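Local coordinates for Serine/threonine-protein kinase Tel1 (Chaetomium thermophilum, PDB 6SKY) that probably phosphorylates serine and threonine residues followed by glutamine, using ATP, to activate checkpoint signalling in response to DNA damage, at residues D2156-Q2161 / L2198-D2203. Numbering follows the deposited sequence.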
loop_
_atom_site.group_PDB
_atom_site.type_symbol
_atom_site.label_atom_id
_atom_site.label_comp_id
_atom_site.label_asym_id
_atom_site.label_seq_id
_atom_site.Cartn_x
_atom_site.Cartn_y
_atom_site.Cartn_z
ATOM N N ASP A 2156 20.105 33.330 -18.006
ATOM C CA ASP A 2156 18.804 33.186 -18.653
ATOM C C ASP A 2156 18.529 31.739 -19.032
ATOM O O ASP A 2156 17.432 31.219 -18.797
ATOM C CB ASP A 2156 18.742 34.071 -19.892
ATOM C CG ASP A 2156 18.796 35.541 -19.560
ATOM O OD1 ASP A 2156 18.333 35.917 -18.464
ATOM O OD2 ASP A 2156 19.293 36.324 -20.396
ATOM N N ALA A 2157 19.510 31.077 -19.644
ATOM C CA ALA A 2157 19.333 29.687 -20.034
ATOM C C ALA A 2157 19.125 28.795 -18.820
ATOM O O ALA A 2157 18.278 27.894 -18.835
ATOM C CB ALA A 2157 20.536 29.224 -20.845
ATOM N N ARG A 2158 19.873 29.044 -17.748
ATOM C CA ARG A 2158 19.706 28.259 -16.534
ATOM C C ARG A 2158 18.330 28.467 -15.928
ATOM O O ARG A 2158 17.673 27.507 -15.510
ATOM C CB ARG A 2158 20.786 28.631 -15.534
ATOM C CG ARG A 2158 21.043 27.573 -14.528
ATOM C CD ARG A 2158 21.521 26.336 -15.214
ATOM N NE ARG A 2158 22.498 25.636 -14.406
ATOM C CZ ARG A 2158 23.358 24.757 -14.892
ATOM N NH1 ARG A 2158 24.220 24.164 -14.083
ATOM N NH2 ARG A 2158 23.358 24.474 -16.185
ATOM N N LEU A 2159 17.876 29.715 -15.868
ATOM C CA LEU A 2159 16.573 29.998 -15.291
ATOM C C LEU A 2159 15.460 29.340 -16.090
ATOM O O LEU A 2159 14.504 28.806 -15.515
ATOM C CB LEU A 2159 16.372 31.504 -15.219
ATOM C CG LEU A 2159 15.249 31.978 -14.318
ATOM C CD1 LEU A 2159 15.412 31.355 -12.966
ATOM C CD2 LEU A 2159 15.302 33.472 -14.221
ATOM N N VAL A 2160 15.570 29.351 -17.419
ATOM C CA VAL A 2160 14.517 28.749 -18.224
ATOM C C VAL A 2160 14.545 27.232 -18.098
ATOM O O VAL A 2160 13.490 26.584 -18.118
ATOM C CB VAL A 2160 14.626 29.224 -19.684
ATOM C CG1 VAL A 2160 15.200 28.160 -20.570
ATOM C CG2 VAL A 2160 13.274 29.635 -20.190
ATOM N N GLN A 2161 15.727 26.643 -17.912
ATOM C CA GLN A 2161 15.796 25.208 -17.671
ATOM C C GLN A 2161 15.124 24.837 -16.359
ATOM O O GLN A 2161 14.380 23.852 -16.283
ATOM C CB GLN A 2161 17.247 24.756 -17.661
ATOM C CG GLN A 2161 17.425 23.303 -17.366
ATOM C CD GLN A 2161 18.847 22.960 -17.065
ATOM O OE1 GLN A 2161 19.690 23.832 -16.949
ATOM N NE2 GLN A 2161 19.127 21.683 -16.932
ATOM N N LEU A 2198 26.167 31.672 -10.941
ATOM C CA LEU A 2198 25.633 32.511 -12.001
ATOM C C LEU A 2198 24.834 33.687 -11.464
ATOM O O LEU A 2198 24.392 34.526 -12.252
ATOM C CB LEU A 2198 24.753 31.687 -12.939
ATOM C CG LEU A 2198 25.449 30.631 -13.786
ATOM C CD1 LEU A 2198 24.449 29.631 -14.312
ATOM C CD2 LEU A 2198 26.167 31.299 -14.922
ATOM N N GLY A 2199 24.635 33.764 -10.154
ATOM C CA GLY A 2199 23.884 34.851 -9.571
ATOM C C GLY A 2199 22.400 34.616 -9.470
ATOM O O GLY A 2199 21.629 35.581 -9.514
ATOM N N LEU A 2200 21.969 33.369 -9.333
ATOM C CA LEU A 2200 20.559 33.022 -9.272
ATOM C C LEU A 2200 20.190 32.570 -7.869
ATOM O O LEU A 2200 20.972 31.893 -7.199
ATOM C CB LEU A 2200 20.222 31.914 -10.267
ATOM C CG LEU A 2200 20.369 32.230 -11.746
ATOM C CD1 LEU A 2200 20.209 30.968 -12.534
ATOM C CD2 LEU A 2200 19.336 33.228 -12.150
ATOM N N SER A 2201 18.994 32.936 -7.433
ATOM C CA SER A 2201 18.450 32.502 -6.154
ATOM C C SER A 2201 17.279 31.582 -6.465
ATOM O O SER A 2201 16.154 32.036 -6.658
ATOM C CB SER A 2201 18.022 33.680 -5.315
ATOM O OG SER A 2201 19.096 34.579 -5.127
ATOM N N VAL A 2202 17.552 30.284 -6.527
ATOM C CA VAL A 2202 16.518 29.317 -6.867
ATOM C C VAL A 2202 16.498 28.178 -5.862
ATOM O O VAL A 2202 16.041 27.078 -6.176
ATOM C CB VAL A 2202 16.716 28.767 -8.288
ATOM C CG1 VAL A 2202 16.468 29.843 -9.309
ATOM C CG2 VAL A 2202 18.102 28.204 -8.435
ATOM N N ASP A 2203 16.984 28.421 -4.649
ATOM C CA ASP A 2203 17.046 27.336 -3.680
ATOM C C ASP A 2203 15.699 27.051 -3.038
ATOM O O ASP A 2203 15.423 25.901 -2.694
ATOM C CB ASP A 2203 18.078 27.650 -2.604
ATOM C CG ASP A 2203 18.000 29.072 -2.138
ATOM O OD1 ASP A 2203 17.772 29.953 -2.988
ATOM O OD2 ASP A 2203 18.159 29.315 -0.924
#
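Where the loop 2198-2203 passes the early turns of helix 2154-2174, in the α-solenoid FAT region of this kinase, the contact is carried mainly by aliphatic side-chain packing, an example of a short connection between two helices, 2193-2196 and 2203-2217, lying against an earlier one. The most densely contacted part is built on the aliphatic root of Arg2158. Its CG stands anti to the backbone N (chi1 -157°), and the side chain crosses both Leu2198 and Leu2200 at about a right angle. The CD1 methyls of the two leucines converge on the same methylenes: Leu2200 CD1 lies 3.8 Å from Arg2158 CB, and Leu2198 CD1 4.0 Å from Arg2158 CG. Bends at chi2 and chi3 carry the guanidinium onward, where NH1 bonds to Ser2194 OG in helix 2193-2196 and NH2 to Ser2142 OG in helix 2124-2143.

Partners are fewer at partly exposed Leu2159. Its CD1 obliquely meets Val2202 CG1 at 4.1 Å and stays 4.4 Å from Leu2200 CD2. On the outer side, exposed Gly2199 leaves helical geometry with positive phi (89°), a conformation glycine takes readily.

Val2202, buried and also touching Cys2195 and Ile2162, is the N-cap residue of helix 2203-2217. The start of that helix thus lies next to helix 2154-2174, whose Ala2157 and Val2160 pack on helix 2124-2143.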